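Local coordinates for bifunctional protein PutA (PDB 6BSN) that probably oxidizes proline to glutamate in two steps, with FAD serving the proline dehydrogenase section and NAD+ the aldehyde dehydrogenase section, at residues N765-D770 and S795-L800; V783-R788 and N943-G948; R788-R793 and T831-V836; L916-H921 and V935-I940. The protein carries 1 engineered substitution. All coordinates share one frame; numbering follows the deposited sequence.

Interaction 1 (N765-D770 and S795-L800); sequences NAMIAD and SALRLL. With PRO (proline), chain D.
Asn-765 packs tightly against the start of 795-800 with its backbone carbonyl and its amide. Its O takes two successive N-H groups, from Arg-798 N at 2.8 Å in the carbonyl plane and from Leu-799 N at 3.1 Å with the donor tilted 26° from that plane, as at a beta bulge. With CG anti to the carbonyl carbon (chi1 -51°), the amide end comes over to the other chain; ND2 gives a fairly straight bond (163°) to Ala-796 O at 2.9 Å and also hydrogen-bonds to the backbone O of Ala-794, the engineered residue at the predicted active-site position. Regular parallel pairing takes over at Met-767 N, which donates to Leu-799 O over 2.9 Å. Leu-797 CD1 comes back to the strand, 3.6 Å from Met-767 CB. Packing then slackens: the Met-767 and Leu-800 side chains lie side by side, SD 4.0 Å from CD1, and Ile-768 turns away toward helix 902-911. Even this looser end is buried. Ser-795 OG donates to OXT of the bound proline, 2.6 Å away. These neighbouring parallel strands, linked through helix 775-787, form a beta-alpha-beta crossover in the aldehyde dehydrogenase section.

Interaction 2 (V783-R788 and N943-G948); sequences VTSAFR and NRNMIG. With PRO (proline), chain D.
Ile-947 and Gly-948 belong to a proline pocket of the aldehyde dehydrogenase section, and Ile-947 packs on Thr-784 and Arg-788. Its CD1 sits 3.5 Å from Thr-784 CG2, a tight pair, and lies over the rim of one face of the Arg-788 guanidinium, which forms a salt bridge with Asp-606. Ser-785 OG, also hydrogen-bonded to Asp-781 O one turn back, accepts Met-946 N at 2.9 Å, nearly straight (160°). Asn-945 forms an Asx turn: CG stands between its backbone N and carbonyl carbon (chi1 72°), which brings OD1 round to Ile-947 N at 3.1 Å. Arg-944 NH1 meets that OD1 from the opposite face, also at 3.1 Å, while Arg-944 NE holds Asn-945 O at 2.9 Å and NH2 forms a salt bridge with Glu-641 of the second subunit. Replacing Asn-945 by a valine would probably leave Arg-944 NH1 and Ile-947 N without this shared acceptor, and the turn less firmly set. The turn leads to Gly-948, whose N donates to OXT of the bound proline over 2.9 Å. The last turns of helix 775-787 face the loop after strand 939-942, with Met-946 resting on strands 797-803 and 917-921.

Interaction 3 (R788-R793 and T831-V836); sequences RSAGQR and THVGPV. With PRO (proline), chain D.
The Gln-792 side chain crosses that of Val-836 at about a right angle, with OE1 3.2 Å from Val-836 CA. The same oxygen accepts from the backbone N of Ile-837, and NE2 gives to a water at 2.9 Å that donates to Pro-835 O, so the amide is fixed at both ends. A second water does the same between earlier residues of both segments, accepting from Ser-789 N at 2.9 Å and donating to His-832 O at 2.8 Å. Between these bridges, Ala-790 CB fills the apolar middle, 4.1 Å from both Val-833 CG1 and Val-836 CG1. The loop between helix 775-787 and strand 797-803 thereby meets the loop before helix 839-855. The Arg-793 chain runs extended from CG to NE, bringing NH1 to OXT of the bound proline at 2.8 Å, while NE donates to Ser-789 OG at 3.0 Å and NH2 forms a salt bridge with Asp-606. A leucine in place of Arg-793 would probably leave the proline carboxylate without this charged partner and Asp-606 without one of its salt bridges. Water bridges and small apolar groups thus join the loops, while the guanidinium suits a pocket that receives a carboxylate.

Interaction 4 (L916-H921 and V935-I940); sequences LTLGVH and VQVGNI
In the beta-alpha-beta unit made by strand 917-921, helix 925-934 and strand 939-942, Leu-916 and Leu-918 grip Asn-939 through the backbone. Asn-939 N donates to Leu-916 O at 2.9 Å, nearly along the C=O axis (169°), and Asn-939 O takes Leu-918 N, also at 2.9 Å. Thr-917 CA comes 3.2 Å from that Asn-939 oxygen in a CA-H...O contact, and Ile-940 CA makes another with Leu-918 O. In this parallel pairing Thr-917 and Asn-939 put their side chains on one face of the sheet, Leu-918 and Ile-940 on the other. On the leucine face the turn before the second strand folds over the first. Val-937 CG1, anti to its own backbone N (chi1 -179°), is turned onto the strand, 3.6 Å from Leu-918 CB. Leu-918 CD2 and Val-935 CG2 then meet tip to tip at 3.7 Å. This is the crossover at the edge of the seven-stranded sheet within this chain, yet the sheet goes on, for Asn-939 and Ile-940 pair with a parallel strand of the second subunit. On the threonine face, the Thr-917 and Asn-939 side chains cross at a slant, CG2 4.0 Å from CB. The polar ends have partners outside the pair: Thr-917 OG1 hydrogen-bonds to Ser-795 O, and the Asn-939 amide to Pro-955 O and Gly-957 N. The Val-920 and Ile-940 side chains lie side by side, their CG2 atoms 4.1 Å apart.

Overall arrangement
All four contacts lie in the aldehyde dehydrogenase section. Interactions 1 and 4, with centres about 9 Å apart, belong to one sheet, where strands 765-769 and 917-921 are neighbours. Interaction 2 also lies about 9 Å from interaction 1, centre to centre; the segments of the two alternate along the chain, and Ser-785 O probably accepts from Leu-797 N. Interactions 3 and 4 both nest within the loop closed by interaction 2, though their centres are about 22 Å apart; interaction 3 shares Arg-788 with it. Interactions 1, 2 and 3 converge on one bound proline, whereas interactions 2 and 4 reach the second subunit, so sheet, pocket and subunit interface are closely joined.

Interaction 1 (N765-D770 and S795-L800)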
loop_
_atom_site.group_PDB
_atom_site.type_symbol
_atom_site.label_atom_id
_atom_site.label_comp_id
_atom_site.label_asym_id
_atom_site.label_seq_id
_atom_site.Cartn_x
_atom_site.Cartn_y
_atom_site.Cartn_z
ATOM N N ASN A 765 -32.102 -34.837 -16.419
ATOM C CA ASN A 765 -30.943 -34.043 -16.786
ATOM C C ASN A 765 -30.442 -34.475 -18.152
ATOM O O ASN A 765 -30.245 -35.669 -18.398
ATOM C CB ASN A 765 -29.854 -34.210 -15.734
ATOM C CG ASN A 765 -30.386 -33.971 -14.336
ATOM O OD1 ASN A 765 -30.996 -32.935 -14.075
ATOM N ND2 ASN A 765 -30.191 -34.940 -13.440
ATOM N N ALA A 766 -30.225 -33.502 -19.028
ATOM C CA ALA A 766 -29.803 -33.761 -20.392
ATOM C C ALA A 766 -28.308 -33.483 -20.558
ATOM O O ALA A 766 -27.672 -32.841 -19.723
ATOM C CB ALA A 766 -30.623 -32.913 -21.375
ATOM N N MET A 767 -27.755 -34.007 -21.643
ATOM C CA MET A 767 -26.441 -33.634 -22.139
ATOM C C MET A 767 -26.564 -33.409 -23.637
ATOM O O MET A 767 -27.274 -34.155 -24.316
ATOM C CB MET A 767 -25.372 -34.704 -21.856
ATOM C CG MET A 767 -24.014 -34.399 -22.581
ATOM S SD MET A 767 -22.795 -35.699 -22.345
ATOM C CE MET A 767 -22.407 -35.501 -20.592
ATOM N N ILE A 768 -25.891 -32.375 -24.143
ATOM C CA ILE A 768 -25.841 -32.073 -25.576
ATOM C C ILE A 768 -24.404 -32.239 -26.043
ATOM O O ILE A 768 -23.497 -31.572 -25.521
ATOM C CB ILE A 768 -26.349 -30.654 -25.886
ATOM C CG1 ILE A 768 -27.725 -30.424 -25.249
ATOM C CG2 ILE A 768 -26.421 -30.430 -27.405
ATOM C CD1 ILE A 768 -28.224 -28.992 -25.370
ATOM N N ALA A 769 -24.195 -33.129 -27.014
ATOM C CA ALA A 769 -22.874 -33.400 -27.584
ATOM C C ALA A 769 -22.942 -33.131 -29.077
ATOM O O ALA A 769 -23.771 -33.734 -29.765
ATOM C CB ALA A 769 -22.441 -34.860 -27.352
ATOM N N ASP A 770 -22.080 -32.241 -29.582
ATOM C CA ASP A 770 -22.033 -31.992 -31.016
ATOM C C ASP A 770 -20.845 -32.717 -31.644
ATOM O O ASP A 770 -20.073 -33.396 -30.970
ATOM C CB ASP A 770 -22.040 -30.485 -31.330
ATOM C CG ASP A 770 -20.749 -29.758 -30.958
ATOM O OD1 ASP A 770 -19.663 -30.358 -30.841
ATOM O OD2 ASP A 770 -20.834 -28.525 -30.819
ATOM N N SER A 795 -28.280 -35.692 -9.895
ATOM C CA SER A 795 -27.521 -35.043 -10.958
ATOM C C SER A 795 -27.325 -35.915 -12.200
ATOM O O SER A 795 -26.751 -35.437 -13.187
ATOM C CB SER A 795 -26.139 -34.678 -10.427
ATOM O OG SER A 795 -25.488 -35.867 -9.968
ATOM N N ALA A 796 -27.725 -37.178 -12.155
ATOM C CA ALA A 796 -27.309 -38.140 -13.168
ATOM C C ALA A 796 -27.867 -37.786 -14.540
ATOM O O ALA A 796 -28.953 -37.217 -14.671
ATOM C CB ALA A 796 -27.771 -39.544 -12.786
ATOM N N LEU A 797 -27.100 -38.135 -15.569
ATOM C CA LEU A 797 -27.539 -37.946 -16.945
ATOM C C LEU A 797 -28.674 -38.915 -17.259
ATOM O O LEU A 797 -28.517 -40.123 -17.087
ATOM C CB LEU A 797 -26.368 -38.173 -17.896
ATOM C CG LEU A 797 -26.686 -38.245 -19.388
ATOM C CD1 LEU A 797 -27.368 -36.951 -19.832
ATOM C CD2 LEU A 797 -25.405 -38.475 -20.168
ATOM N N ARG A 798 -29.817 -38.387 -17.707
ATOM C CA ARG A 798 -30.957 -39.189 -18.122
ATOM C C ARG A 798 -31.206 -39.147 -19.618
ATOM O O ARG A 798 -31.808 -40.079 -20.156
ATOM C CB ARG A 798 -32.245 -38.737 -17.413
ATOM C CG ARG A 798 -32.116 -38.538 -15.917
ATOM C CD ARG A 798 -31.645 -39.812 -15.245
ATOM N NE ARG A 798 -31.657 -39.675 -13.792
ATOM C CZ ARG A 798 -31.186 -40.594 -12.954
ATOM N NH1 ARG A 798 -31.245 -40.402 -11.641
ATOM N NH2 ARG A 798 -30.665 -41.715 -13.427
ATOM N N LEU A 799 -30.804 -38.077 -20.290
ATOM C CA LEU A 799 -31.196 -37.857 -21.676
ATOM C C LEU A 799 -30.014 -37.286 -22.458
ATOM O O LEU A 799 -29.662 -36.120 -22.273
ATOM C CB LEU A 799 -32.393 -36.916 -21.720
ATOM C CG LEU A 799 -32.997 -36.587 -23.079
ATOM C CD1 LEU A 799 -33.445 -37.858 -23.769
ATOM C CD2 LEU A 799 -34.153 -35.630 -22.893
ATOM N N LEU A 800 -29.418 -38.082 -23.352
ATOM C CA LEU A 800 -28.312 -37.633 -24.203
ATOM C C LEU A 800 -28.844 -37.184 -25.561
ATOM O O LEU A 800 -29.523 -37.954 -26.245
ATOM C CB LEU A 800 -27.276 -38.745 -24.394
ATOM C CG LEU A 800 -26.143 -38.577 -25.422
ATOM C CD1 LEU A 800 -25.221 -37.377 -25.116
ATOM C CD2 LEU A 800 -25.330 -39.841 -25.430
HETATM N N PRO D . -24.393 -34.280 -5.085
HETATM C CA PRO D . -24.748 -35.241 -6.121
HETATM C C PRO D . -23.864 -35.040 -7.362
HETATM O O PRO D . -23.381 -33.912 -7.612
HETATM C CB PRO D . -26.206 -35.093 -6.477
HETATM C CG PRO D . -26.765 -34.238 -5.340
HETATM C CD PRO D . -25.525 -33.454 -4.798
HETATM O OXT PRO D . -23.636 -35.999 -8.131
#

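Interaction 2 (V783-R788 and N943-G948)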
loop_
_atom_site.group_PDB
_atom_site.type_symbol
_atom_site.label_atom_id
_atom_site.label_comp_id
_atom_site.label_asym_id
_atom_site.label_seq_id
_atom_site.Cartn_x
_atom_site.Cartn_y
_atom_site.Cartn_z
ATOM N N VAL A 783 -20.968 -42.383 -19.618
ATOM C CA VAL A 783 -20.996 -43.611 -18.821
ATOM C C VAL A 783 -20.967 -43.269 -17.334
ATOM O O VAL A 783 -21.727 -43.817 -16.530
ATOM C CB VAL A 783 -19.830 -44.536 -19.236
ATOM C CG1 VAL A 783 -19.562 -45.620 -18.197
ATOM C CG2 VAL A 783 -20.149 -45.194 -20.582
ATOM N N THR A 784 -20.094 -42.338 -16.957
ATOM C CA THR A 784 -20.001 -41.908 -15.569
ATOM C C THR A 784 -21.288 -41.232 -15.110
ATOM O O THR A 784 -21.861 -41.586 -14.077
ATOM C CB THR A 784 -18.814 -40.959 -15.411
ATOM O OG1 THR A 784 -17.601 -41.703 -15.556
ATOM C CG2 THR A 784 -18.849 -40.331 -14.045
ATOM N N SER A 785 -21.745 -40.236 -15.864
ATOM C CA SER A 785 -22.884 -39.447 -15.424
ATOM C C SER A 785 -24.156 -40.273 -15.360
ATOM O O SER A 785 -25.031 -40.001 -14.524
ATOM C CB SER A 785 -23.061 -38.250 -16.355
ATOM O OG SER A 785 -21.838 -37.518 -16.410
ATOM N N ALA A 786 -24.292 -41.275 -16.228
ATOM C CA ALA A 786 -25.552 -42.002 -16.261
ATOM C C ALA A 786 -25.526 -43.244 -15.385
ATOM O O ALA A 786 -26.586 -43.679 -14.929
ATOM C CB ALA A 786 -25.910 -42.405 -17.707
ATOM N N PHE A 787 -24.347 -43.845 -15.155
ATOM C CA PHE A 787 -24.292 -45.181 -14.561
ATOM C C PHE A 787 -23.531 -45.272 -13.245
ATOM O O PHE A 787 -23.786 -46.206 -12.481
ATOM C CB PHE A 787 -23.697 -46.191 -15.559
ATOM C CG PHE A 787 -24.444 -46.263 -16.879
ATOM C CD1 PHE A 787 -25.834 -46.291 -16.909
ATOM C CD2 PHE A 787 -23.757 -46.286 -18.089
ATOM C CE1 PHE A 787 -26.533 -46.364 -18.135
ATOM C CE2 PHE A 787 -24.452 -46.349 -19.308
ATOM C CZ PHE A 787 -25.843 -46.389 -19.325
ATOM N N ARG A 788 -22.641 -44.329 -12.940
ATOM C CA ARG A 788 -22.056 -44.265 -11.606
ATOM C C ARG A 788 -23.151 -44.234 -10.543
ATOM O O ARG A 788 -24.179 -43.578 -10.713
ATOM C CB ARG A 788 -21.165 -43.028 -11.488
ATOM C CG ARG A 788 -20.768 -42.650 -10.083
ATOM C CD ARG A 788 -19.353 -43.091 -9.801
ATOM N NE ARG A 788 -18.385 -42.109 -10.261
ATOM C CZ ARG A 788 -17.799 -41.207 -9.480
ATOM N NH1 ARG A 788 -16.924 -40.354 -10.004
ATOM N NH2 ARG A 788 -18.064 -41.170 -8.177
ATOM N N ASN A 943 -17.895 -30.172 -21.125
ATOM C CA ASN A 943 -16.790 -31.053 -21.501
ATOM C C ASN A 943 -16.263 -31.844 -20.311
ATOM O O ASN A 943 -15.063 -32.105 -20.201
ATOM C CB ASN A 943 -15.662 -30.268 -22.180
ATOM C CG ASN A 943 -16.063 -29.775 -23.549
ATOM O OD1 ASN A 943 -16.786 -30.460 -24.270
ATOM N ND2 ASN A 943 -15.640 -28.568 -23.898
ATOM N N ARG A 944 -17.165 -32.227 -19.411
ATOM C CA ARG A 944 -16.834 -33.135 -18.314
ATOM C C ARG A 944 -18.122 -33.801 -17.856
ATOM O O ARG A 944 -19.214 -33.495 -18.348
ATOM C CB ARG A 944 -16.143 -32.413 -17.152
ATOM C CG ARG A 944 -16.896 -31.192 -16.612
ATOM C CD ARG A 944 -16.592 -30.967 -15.116
ATOM N NE ARG A 944 -17.278 -31.945 -14.269
ATOM C CZ ARG A 944 -17.197 -31.982 -12.937
ATOM N NH1 ARG A 944 -17.885 -32.900 -12.259
ATOM N NH2 ARG A 944 -16.424 -31.107 -12.278
ATOM N N ASN A 945 -17.999 -34.732 -16.920
ATOM C CA ASN A 945 -19.219 -35.386 -16.477
ATOM C C ASN A 945 -20.077 -34.418 -15.631
ATOM O O ASN A 945 -19.665 -33.308 -15.279
ATOM C CB ASN A 945 -18.881 -36.673 -15.725
ATOM C CG ASN A 945 -18.283 -36.419 -14.358
ATOM O OD1 ASN A 945 -18.768 -35.572 -13.610
ATOM N ND2 ASN A 945 -17.243 -37.184 -14.009
ATOM N N MET A 946 -21.283 -34.859 -15.292
ATOM C CA MET A 946 -22.288 -33.983 -14.693
ATOM C C MET A 946 -22.491 -34.226 -13.200
ATOM O O MET A 946 -23.417 -33.662 -12.611
ATOM C CB MET A 946 -23.620 -34.157 -15.429
ATOM C CG MET A 946 -23.563 -33.762 -16.893
ATOM S SD MET A 946 -24.847 -34.545 -17.896
ATOM C CE MET A 946 -26.364 -34.159 -16.994
ATOM N N ILE A 947 -21.649 -35.040 -12.572
ATOM C CA ILE A 947 -21.914 -35.558 -11.240
ATOM C C ILE A 947 -20.762 -35.188 -10.295
ATOM O O ILE A 947 -19.707 -34.706 -10.708
ATOM C CB ILE A 947 -22.127 -37.083 -11.259
ATOM C CG1 ILE A 947 -20.851 -37.769 -11.737
ATOM C CG2 ILE A 947 -23.319 -37.474 -12.126
ATOM C CD1 ILE A 947 -20.891 -39.234 -11.482
ATOM N N GLY A 948 -20.964 -35.471 -9.017
ATOM C CA GLY A 948 -19.917 -35.212 -8.033
ATOM C C GLY A 948 -19.616 -33.745 -7.772
ATOM O O GLY A 948 -18.444 -33.377 -7.649
HETATM N N PRO D . -24.393 -34.280 -5.085
HETATM C CA PRO D . -24.748 -35.241 -6.121
HETATM C C PRO D . -23.864 -35.040 -7.362
HETATM O O PRO D . -23.381 -33.912 -7.612
HETATM C CB PRO D . -26.206 -35.093 -6.477
HETATM C CG PRO D . -26.765 -34.238 -5.340
HETATM C CD PRO D . -25.525 -33.454 -4.798
HETATM O OXT PRO D . -23.636 -35.999 -8.131
HETATM O O HOH W 1 -16.096 -39.166 -16.538
#

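Interaction 3 (R788-R793 and T831-V836)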
loop_
_atom_site.group_PDB
_atom_site.type_symbol
_atom_site.label_atom_id
_atom_site.label_comp_id
_atom_site.label_asym_id
_atom_site.label_seq_id
_atom_site.Cartn_x
_atom_site.Cartn_y
_atom_site.Cartn_z
ATOM N N ARG A 788 -22.641 -44.329 -12.940
ATOM C CA ARG A 788 -22.056 -44.265 -11.606
ATOM C C ARG A 788 -23.151 -44.234 -10.543
ATOM O O ARG A 788 -24.179 -43.578 -10.713
ATOM C CB ARG A 788 -21.165 -43.028 -11.488
ATOM C CG ARG A 788 -20.768 -42.650 -10.083
ATOM C CD ARG A 788 -19.353 -43.091 -9.801
ATOM N NE ARG A 788 -18.385 -42.109 -10.261
ATOM C CZ ARG A 788 -17.799 -41.207 -9.480
ATOM N NH1 ARG A 788 -16.924 -40.354 -10.004
ATOM N NH2 ARG A 788 -18.064 -41.170 -8.177
ATOM N N SER A 789 -22.933 -44.976 -9.455
ATOM C CA SER A 789 -23.908 -45.120 -8.364
ATOM C C SER A 789 -25.226 -45.700 -8.865
ATOM O O SER A 789 -26.289 -45.387 -8.327
ATOM C CB SER A 789 -24.171 -43.795 -7.623
ATOM O OG SER A 789 -22.991 -43.047 -7.403
ATOM N N ALA A 790 -25.171 -46.533 -9.910
ATOM C CA ALA A 790 -26.376 -47.103 -10.523
ATOM C C ALA A 790 -27.378 -46.021 -10.928
ATOM O O ALA A 790 -28.591 -46.229 -10.886
ATOM C CB ALA A 790 -27.035 -48.123 -9.584
ATOM N N GLY A 791 -26.886 -44.848 -11.329
ATOM C CA GLY A 791 -27.789 -43.776 -11.669
ATOM C C GLY A 791 -28.583 -43.230 -10.502
ATOM O O GLY A 791 -29.543 -42.485 -10.719
ATOM N N GLN A 792 -28.227 -43.594 -9.274
ATOM C CA GLN A 792 -28.958 -43.155 -8.080
ATOM C C GLN A 792 -28.384 -41.832 -7.566
ATOM O O GLN A 792 -27.911 -41.704 -6.433
ATOM C CB GLN A 792 -28.930 -44.246 -7.006
ATOM C CG GLN A 792 -29.629 -45.550 -7.428
ATOM C CD GLN A 792 -29.660 -46.614 -6.329
ATOM O OE1 GLN A 792 -30.689 -47.250 -6.080
ATOM N NE2 GLN A 792 -28.533 -46.813 -5.678
ATOM N N ARG A 793 -28.449 -40.828 -8.437
ATOM C CA ARG A 793 -27.990 -39.475 -8.142
ATOM C C ARG A 793 -28.959 -38.503 -8.789
ATOM O O ARG A 793 -29.394 -38.720 -9.921
ATOM C CB ARG A 793 -26.593 -39.195 -8.695
ATOM C CG ARG A 793 -25.453 -39.945 -8.061
ATOM C CD ARG A 793 -24.171 -39.592 -8.809
ATOM N NE ARG A 793 -22.977 -40.218 -8.247
ATOM C CZ ARG A 793 -22.060 -39.579 -7.531
ATOM N NH1 ARG A 793 -22.200 -38.285 -7.282
ATOM N NH2 ARG A 793 -21.006 -40.236 -7.064
ATOM N N THR A 831 -15.838 -53.583 -8.425
ATOM C CA THR A 831 -17.218 -53.279 -8.798
ATOM C C THR A 831 -17.329 -51.846 -9.272
ATOM O O THR A 831 -16.782 -50.938 -8.642
ATOM C CB THR A 831 -18.163 -53.488 -7.615
ATOM O OG1 THR A 831 -18.181 -54.869 -7.263
ATOM C CG2 THR A 831 -19.572 -53.041 -7.968
ATOM N N HIS A 832 -18.014 -51.647 -10.400
ATOM C CA HIS A 832 -18.360 -50.305 -10.862
ATOM C C HIS A 832 -19.807 -49.947 -10.555
ATOM O O HIS A 832 -20.118 -48.769 -10.350
ATOM C CB HIS A 832 -18.129 -50.159 -12.383
ATOM C CG HIS A 832 -16.711 -50.403 -12.830
ATOM N ND1 HIS A 832 -16.368 -51.424 -13.698
ATOM C CD2 HIS A 832 -15.554 -49.744 -12.551
ATOM C CE1 HIS A 832 -15.064 -51.388 -13.931
ATOM N NE2 HIS A 832 -14.546 -50.380 -13.247
ATOM N N VAL A 833 -20.702 -50.929 -10.505
ATOM C CA VAL A 833 -22.123 -50.675 -10.321
ATOM C C VAL A 833 -22.603 -51.581 -9.204
ATOM O O VAL A 833 -22.666 -52.803 -9.380
ATOM C CB VAL A 833 -22.924 -50.922 -11.605
ATOM C CG1 VAL A 833 -24.417 -50.754 -11.339
ATOM C CG2 VAL A 833 -22.443 -49.989 -12.719
ATOM N N GLY A 834 -22.926 -50.991 -8.049
ATOM C CA GLY A 834 -23.509 -51.736 -6.953
ATOM C C GLY A 834 -25.004 -51.910 -7.116
ATOM O O GLY A 834 -25.608 -51.510 -8.120
ATOM N N PRO A 835 -25.632 -52.517 -6.111
ATOM C CA PRO A 835 -27.077 -52.748 -6.185
ATOM C C PRO A 835 -27.852 -51.450 -6.035
ATOM O O PRO A 835 -27.334 -50.437 -5.558
ATOM C CB PRO A 835 -27.344 -53.689 -5.006
ATOM C CG PRO A 835 -26.318 -53.292 -4.007
ATOM C CD PRO A 835 -25.076 -52.962 -4.821
ATOM N N VAL A 836 -29.108 -51.481 -6.482
ATOM C CA VAL A 836 -30.021 -50.379 -6.197
ATOM C C VAL A 836 -30.530 -50.539 -4.764
ATOM O O VAL A 836 -30.365 -51.604 -4.157
ATOM C CB VAL A 836 -31.166 -50.304 -7.220
ATOM C CG1 VAL A 836 -30.622 -49.909 -8.575
ATOM C CG2 VAL A 836 -31.892 -51.627 -7.299
HETATM N N PRO D . -24.393 -34.280 -5.085
HETATM C CA PRO D . -24.748 -35.241 -6.121
HETATM C C PRO D . -23.864 -35.040 -7.362
HETATM O O PRO D . -23.381 -33.912 -7.612
HETATM C CB PRO D . -26.206 -35.093 -6.477
HETATM C CG PRO D . -26.765 -34.238 -5.340
HETATM C CD PRO D . -25.525 -33.454 -4.798
HETATM O OXT PRO D . -23.636 -35.999 -8.131
HETATM O O HOH W 2 -20.466 -46.467 -8.871
HETATM O O HOH W 3 -28.188 -48.538 -3.371
#

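Interaction 4 (L916-H921 and V935-I940)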
loop_
_atom_site.group_PDB
_atom_site.type_symbol
_atom_site.label_atom_id
_atom_site.label_comp_id
_atom_site.label_asym_id
_atom_site.label_seq_id
_atom_site.Cartn_x
_atom_site.Cartn_y
_atom_site.Cartn_z
ATOM N N LEU A 916 -31.874 -29.162 -13.211
ATOM C CA LEU A 916 -30.853 -29.430 -12.203
ATOM C C LEU A 916 -29.462 -29.447 -12.842
ATOM O O LEU A 916 -28.689 -28.511 -12.645
ATOM C CB LEU A 916 -31.149 -30.743 -11.469
ATOM C CG LEU A 916 -30.334 -31.014 -10.197
ATOM C CD1 LEU A 916 -30.270 -29.766 -9.276
ATOM C CD2 LEU A 916 -30.901 -32.189 -9.435
ATOM N N THR A 917 -29.110 -30.497 -13.588
ATOM C CA THR A 917 -27.836 -30.493 -14.306
ATOM C C THR A 917 -28.049 -30.554 -15.818
ATOM O O THR A 917 -29.100 -30.983 -16.317
ATOM C CB THR A 917 -26.916 -31.638 -13.864
ATOM O OG1 THR A 917 -27.555 -32.895 -14.098
ATOM C CG2 THR A 917 -26.600 -31.517 -12.373
ATOM N N LEU A 918 -27.017 -30.108 -16.533
ATOM C CA LEU A 918 -26.985 -30.075 -17.992
ATOM C C LEU A 918 -25.532 -30.218 -18.434
ATOM O O LEU A 918 -24.680 -29.433 -18.011
ATOM C CB LEU A 918 -27.585 -28.767 -18.521
ATOM C CG LEU A 918 -27.299 -28.540 -20.004
ATOM C CD1 LEU A 918 -28.043 -29.573 -20.834
ATOM C CD2 LEU A 918 -27.688 -27.152 -20.422
ATOM N N GLY A 919 -25.245 -31.203 -19.282
ATOM C CA GLY A 919 -23.912 -31.379 -19.838
ATOM C C GLY A 919 -23.854 -30.833 -21.256
ATOM O O GLY A 919 -24.797 -30.995 -22.030
ATOM N N VAL A 920 -22.747 -30.170 -21.584
ATOM C CA VAL A 920 -22.512 -29.647 -22.927
ATOM C C VAL A 920 -21.125 -30.113 -23.341
ATOM O O VAL A 920 -20.138 -29.793 -22.666
ATOM C CB VAL A 920 -22.594 -28.110 -23.017
ATOM C CG1 VAL A 920 -22.560 -27.661 -24.499
ATOM C CG2 VAL A 920 -23.830 -27.547 -22.302
ATOM N N HIS A 921 -21.056 -30.888 -24.426
ATOM C CA HIS A 921 -19.795 -31.371 -24.977
ATOM C C HIS A 921 -19.627 -30.768 -26.362
ATOM O O HIS A 921 -20.375 -31.100 -27.293
ATOM C CB HIS A 921 -19.757 -32.890 -25.018
ATOM C CG HIS A 921 -19.108 -33.499 -23.823
ATOM N ND1 HIS A 921 -17.795 -33.918 -23.827
ATOM C CD2 HIS A 921 -19.575 -33.729 -22.574
ATOM C CE1 HIS A 921 -17.494 -34.412 -22.642
ATOM N NE2 HIS A 921 -18.553 -34.301 -21.859
ATOM N N VAL A 935 -30.780 -21.698 -21.498
ATOM C CA VAL A 935 -31.351 -22.566 -20.469
ATOM C C VAL A 935 -31.259 -21.923 -19.084
ATOM O O VAL A 935 -30.466 -21.010 -18.830
ATOM C CB VAL A 935 -30.653 -23.938 -20.503
ATOM C CG1 VAL A 935 -30.657 -24.475 -21.902
ATOM C CG2 VAL A 935 -29.203 -23.796 -20.033
ATOM N N GLN A 936 -32.078 -22.416 -18.151
ATOM C CA GLN A 936 -32.078 -21.915 -16.777
ATOM C C GLN A 936 -31.466 -22.896 -15.776
ATOM O O GLN A 936 -31.380 -22.588 -14.577
ATOM C CB GLN A 936 -33.509 -21.563 -16.364
ATOM C CG GLN A 936 -33.907 -20.159 -16.732
ATOM C CD GLN A 936 -35.252 -19.780 -16.155
ATOM O OE1 GLN A 936 -36.273 -20.357 -16.517
ATOM N NE2 GLN A 936 -35.253 -18.826 -15.226
ATOM N N VAL A 937 -31.025 -24.054 -16.261
ATOM C CA VAL A 937 -30.515 -25.153 -15.459
ATOM C C VAL A 937 -29.497 -24.681 -14.426
ATOM O O VAL A 937 -28.659 -23.823 -14.713
ATOM C CB VAL A 937 -29.913 -26.172 -16.445
ATOM C CG1 VAL A 937 -29.364 -27.371 -15.728
ATOM C CG2 VAL A 937 -30.995 -26.557 -17.522
ATOM N N GLY A 938 -29.551 -25.279 -13.225
ATOM C CA GLY A 938 -28.758 -24.780 -12.105
ATOM C C GLY A 938 -27.269 -25.091 -12.199
ATOM O O GLY A 938 -26.437 -24.313 -11.732
ATOM N N ASN A 939 -26.912 -26.249 -12.749
ATOM C CA ASN A 939 -25.512 -26.667 -12.847
ATOM C C ASN A 939 -25.249 -27.102 -14.275
ATOM O O ASN A 939 -25.831 -28.090 -14.742
ATOM C CB ASN A 939 -25.180 -27.797 -11.871
ATOM C CG ASN A 939 -25.053 -27.299 -10.422
ATOM O OD1 ASN A 939 -26.051 -27.113 -9.734
ATOM N ND2 ASN A 939 -23.818 -27.119 -9.953
ATOM N N ILE A 940 -24.401 -26.345 -14.963
ATOM C CA ILE A 940 -24.019 -26.612 -16.343
ATOM C C ILE A 940 -22.568 -27.075 -16.334
ATOM O O ILE A 940 -21.678 -26.376 -15.824
ATOM C CB ILE A 940 -24.247 -25.376 -17.234
ATOM C CG1 ILE A 940 -25.752 -25.033 -17.234
ATOM C CG2 ILE A 940 -23.756 -25.622 -18.666
ATOM C CD1 ILE A 940 -26.121 -23.694 -17.834
#